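PDB 4JMF: probable chaperone from Pseudomonas aeruginosa, which probably acts as a type III secretion chaperone of the CesT family, pairing with a second copy of itself to bind another protein before its export. Local coordinates for residues Leu47-Arg52 and Leu87-Pro92. Numbering follows the deposited sequence.
Sequences LLMFTR and LWNRQP
Phe50 and Trp88 form a non-hydrogen-bonded pair with CG of each set between its own backbone N and carbonyl carbon (chi1 59° and 62°); the rings stand away from the partner strand, and the touch is left to the methylenes, Phe50 CB to Trp88 CB at 3.6 Å. Leu48, its CG anti to the backbone N, sends CD1 obliquely to the Trp88 indole, 3.7 Å from CE3. Beyond it Trp88 CZ3 lies over one face of the Arg90 guanidinium, 4.0 Å above its plane and offset toward its rim.

The strands are antiparallel neighbours within the sheet. Leu47–Gln91, Met49–Asn89 and Thr51–Leu87 are hydrogen-bonded pairs, each closed by two backbone bonds; Leu47 N to Gln91 O is short, 2.7 Å, and nearly straight at 173°. On the Met49 face, Asn89 OD1 makes a van der Waals approach to Met49 CB at 3.4 Å; OD1 accepts from Gln104 NE2, and ND2 donates to Cys72 O. The Thr51 and Leu87 side chains lie side by side, pointing the same way, with Thr51 CG2 3.9 Å from Leu87 CB.

Helix 98-114 packs against Leu47 and Met49 on that face. On the opposite face, the second subunit bonds Trp88 NE1 through Asn65 O and sets its Phe67 edge-to-face with the indole, while apolar side chains of another protein pack on Leu48 and Phe50. Arg90 NH1 bonds His42 O and Ser68 O of the second subunit. The chemistry is thus two-sided: one face joins the chain's own core, whereas the other offers aromatic and aliphatic surface, with Trp88 NE1 and Arg90 NH1 answered by carbonyls, to subunit pairing and partner binding.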
ATOM      1  N   LEU B  47      -4.384   9.391  -3.124  1.00 18.50           N
ATOM      2  CA  LEU B  47      -5.794   9.021  -3.223  1.00 21.07           C
ATOM      3  C   LEU B  47      -5.999   7.700  -2.503  1.00 18.18           C
ATOM      4  O   LEU B  47      -5.420   6.677  -2.890  1.00 14.62           O
ATOM      5  CB  LEU B  47      -6.218   8.866  -4.687  1.00 17.55           C
ATOM      6  CG  LEU B  47      -7.586   8.220  -4.936  1.00 17.60           C
ATOM      7  CD1 LEU B  47      -8.701   9.050  -4.321  1.00 22.21           C
ATOM      8  CD2 LEU B  47      -7.832   8.098  -6.413  1.00 25.57           C
ATOM      9  N   LEU B  48      -6.821   7.729  -1.461  1.00 16.51           N
ATOM     10  CA  LEU B  48      -7.122   6.530  -0.690  1.00 16.49           C
ATOM     11  C   LEU B  48      -8.475   5.998  -1.132  1.00 15.47           C
ATOM     12  O   LEU B  48      -9.445   6.745  -1.149  1.00 15.68           O
ATOM     13  CB  LEU B  48      -7.166   6.877   0.797  1.00 13.46           C
ATOM     14  CG  LEU B  48      -7.518   5.774   1.794  1.00 16.91           C
ATOM     15  CD1 LEU B  48      -6.349   4.784   1.950  1.00 16.45           C
ATOM     16  CD2 LEU B  48      -7.909   6.395   3.146  1.00 15.05           C
ATOM     17  N   MET B  49      -8.538   4.722  -1.514  1.00 14.00           N
ATOM     18  CA  MET B  49      -9.819   4.087  -1.815  1.00 15.34           C
ATOM     19  C   MET B  49     -10.048   2.965  -0.822  1.00 17.05           C
ATOM     20  O   MET B  49      -9.126   2.199  -0.521  1.00 16.35           O
ATOM     21  CB  MET B  49      -9.824   3.486  -3.225  1.00 13.29           C
ATOM     22  CG  MET B  49      -9.552   4.476  -4.343  1.00 14.01           C
ATOM     23  SD  MET B  49      -9.897   3.687  -5.917  1.00 17.45           S
ATOM     24  CE  MET B  49      -9.491   4.993  -7.073  1.00 15.33           C
ATOM     25  N   PHE B  50     -11.271   2.832  -0.322  1.00 17.19           N
ATOM     26  CA  PHE B  50     -11.517   1.746   0.623  1.00 18.62           C
ATOM     27  C   PHE B  50     -12.966   1.320   0.670  1.00 20.57           C
ATOM     28  O   PHE B  50     -13.856   2.056   0.240  1.00 19.10           O
ATOM     29  CB  PHE B  50     -11.018   2.117   2.034  1.00 17.73           C
ATOM     30  CG  PHE B  50     -11.667   3.349   2.610  1.00 21.14           C
ATOM     31  CD1 PHE B  50     -12.705   3.242   3.526  1.00 18.58           C
ATOM     32  CD2 PHE B  50     -11.220   4.620   2.257  1.00 19.82           C
ATOM     33  CE1 PHE B  50     -13.296   4.390   4.068  1.00 21.53           C
ATOM     34  CE2 PHE B  50     -11.805   5.770   2.794  1.00 16.95           C
ATOM     35  CZ  PHE B  50     -12.841   5.651   3.698  1.00 23.92           C
ATOM     36  N   THR B  51     -13.193   0.122   1.205  1.00 19.16           N
ATOM     37  CA  THR B  51     -14.542  -0.377   1.368  1.00 18.80           C
ATOM     38  C   THR B  51     -14.630  -1.055   2.742  1.00 22.41           C
ATOM     39  O   THR B  51     -13.692  -1.744   3.174  1.00 18.28           O
ATOM     40  CB  THR B  51     -14.909  -1.332   0.199  1.00 18.31           C
ATOM     41  OG1 THR B  51     -16.263  -1.781   0.312  1.00 20.13           O
ATOM     42  CG2 THR B  51     -13.971  -2.523   0.145  1.00 18.36           C
ATOM     43  N   ARG B  52     -15.733  -0.820   3.445  1.00 21.83           N
ATOM     44  CA  ARG B  52     -15.923  -1.401   4.774  1.00 21.85           C
ATOM     45  C   ARG B  52     -16.477  -2.808   4.628  1.00 23.79           C
ATOM     46  O   ARG B  52     -17.491  -3.020   3.956  1.00 25.83           O
ATOM     47  CB  ARG B  52     -16.881  -0.533   5.595  1.00 23.74           C
ATOM     48  CG  ARG B  52     -17.203  -1.049   6.990  1.00 25.83           C
ATOM     49  CD  ARG B  52     -18.602  -1.651   7.059  1.00 24.20           C
ATOM     50  NE  ARG B  52     -18.985  -2.032   8.422  1.00 30.02           N
ATOM     51  CZ  ARG B  52     -20.137  -2.625   8.736  1.00 30.71           C
ATOM     52  NH1 ARG B  52     -21.022  -2.918   7.787  1.00 27.15           N
ATOM     53  NH2 ARG B  52     -20.397  -2.943   9.996  1.00 27.89           N
ATOM     54  N   LEU B  87     -10.928  -2.636   3.817  1.00 18.72           N
ATOM     55  CA  LEU B  87     -10.050  -3.071   2.728  1.00 19.71           C
ATOM     56  C   LEU B  87      -9.697  -1.800   1.946  1.00 16.95           C
ATOM     57  O   LEU B  87     -10.590  -1.058   1.559  1.00 15.25           O
ATOM     58  CB  LEU B  87     -10.811  -4.050   1.831  1.00 16.77           C
ATOM     59  CG  LEU B  87     -10.097  -4.708   0.663  1.00 18.94           C
ATOM     60  CD1 LEU B  87      -9.100  -5.696   1.208  1.00 15.77           C
ATOM     61  CD2 LEU B  87     -11.100  -5.410  -0.249  1.00 21.16           C
ATOM     62  N   TRP B  88      -8.411  -1.528   1.731  1.00 15.58           N
ATOM     63  CA  TRP B  88      -8.015  -0.224   1.202  1.00 15.23           C
ATOM     64  C   TRP B  88      -6.791  -0.292   0.327  1.00 19.41           C
ATOM     65  O   TRP B  88      -5.951  -1.194   0.463  1.00 16.63           O
ATOM     66  CB  TRP B  88      -7.731   0.760   2.342  1.00 14.61           C
ATOM     67  CG  TRP B  88      -6.590   0.334   3.231  1.00 16.60           C
ATOM     68  CD1 TRP B  88      -6.656  -0.531   4.292  1.00 18.85           C
ATOM     69  CD2 TRP B  88      -5.217   0.748   3.140  1.00 19.14           C
ATOM     70  NE1 TRP B  88      -5.415  -0.670   4.873  1.00 19.26           N
ATOM     71  CE2 TRP B  88      -4.512   0.098   4.181  1.00 18.89           C
ATOM     72  CE3 TRP B  88      -4.512   1.606   2.281  1.00 16.52           C
ATOM     73  CZ2 TRP B  88      -3.139   0.280   4.387  1.00 16.51           C
ATOM     74  CZ3 TRP B  88      -3.144   1.789   2.489  1.00 21.72           C
ATOM     75  CH2 TRP B  88      -2.473   1.128   3.538  1.00 21.75           C
ATOM     76  N   ASN B  89      -6.677   0.681  -0.574  1.00 15.53           N
ATOM     77  CA  ASN B  89      -5.407   0.885  -1.261  1.00 14.86           C
ATOM     78  C   ASN B  89      -5.148   2.374  -1.438  1.00 15.35           C
ATOM     79  O   ASN B  89      -6.004   3.194  -1.094  1.00 15.68           O
ATOM     80  CB  ASN B  89      -5.314   0.079  -2.562  1.00 14.36           C
ATOM     81  CG  ASN B  89      -6.389   0.447  -3.571  1.00 16.21           C
ATOM     82  OD1 ASN B  89      -7.030   1.504  -3.476  1.00 15.94           O
ATOM     83  ND2 ASN B  89      -6.580  -0.425  -4.560  1.00 16.64           N
ATOM     84  N   ARG B  90      -3.963   2.737  -1.916  1.00 16.05           N
ATOM     85  CA  ARG B  90      -3.617   4.154  -2.016  1.00 16.03           C
ATOM     86  C   ARG B  90      -2.614   4.396  -3.130  1.00 19.26           C
ATOM     87  O   ARG B  90      -1.707   3.584  -3.343  1.00 17.20           O
ATOM     88  CB  ARG B  90      -3.040   4.666  -0.695  1.00 19.35           C
ATOM     89  CG  ARG B  90      -2.567   6.115  -0.772  1.00 20.66           C
ATOM     90  CD  ARG B  90      -2.607   6.772   0.585  1.00 22.73           C
ATOM     91  NE  ARG B  90      -1.810   6.022   1.504  1.00 26.59           N
ATOM     92  CZ  ARG B  90      -1.979   5.975   2.819  1.00 27.09           C
ATOM     93  NH1 ARG B  90      -2.939   6.667   3.451  1.00 20.16           N
ATOM     94  NH2 ARG B  90      -1.151   5.211   3.492  1.00 18.23           N
ATOM     95  N   GLN B  91      -2.788   5.505  -3.849  1.00 16.05           N
ATOM     96  CA  GLN B  91      -1.862   5.861  -4.910  1.00 17.75           C
ATOM     97  C   GLN B  91      -1.556   7.338  -4.830  1.00 15.82           C
ATOM     98  O   GLN B  91      -2.404   8.123  -4.417  1.00 18.33           O
ATOM     99  CB  GLN B  91      -2.448   5.514  -6.282  1.00 21.07           C
ATOM    100  CG  GLN B  91      -2.530   4.012  -6.566  1.00 22.36           C
ATOM    101  CD  GLN B  91      -1.191   3.415  -6.997  1.00 25.58           C
ATOM    102  OE1 GLN B  91      -0.871   3.364  -8.194  1.00 26.72           O
ATOM    103  NE2 GLN B  91      -0.406   2.957  -6.025  1.00 19.94           N
ATOM    104  N   PRO B  92      -0.330   7.722  -5.210  1.00 16.40           N
ATOM    105  CA  PRO B  92       0.009   9.147  -5.231  1.00 19.52           C
ATOM    106  C   PRO B  92      -0.657   9.777  -6.440  1.00 18.17           C
ATOM    107  O   PRO B  92      -0.686   9.141  -7.500  1.00 21.54           O
ATOM    108  CB  PRO B  92       1.532   9.145  -5.425  1.00 22.45           C
ATOM    109  CG  PRO B  92       1.975   7.706  -5.279  1.00 26.57           C
ATOM    110  CD  PRO B  92       0.789   6.882  -5.669  1.00 19.97           C
TER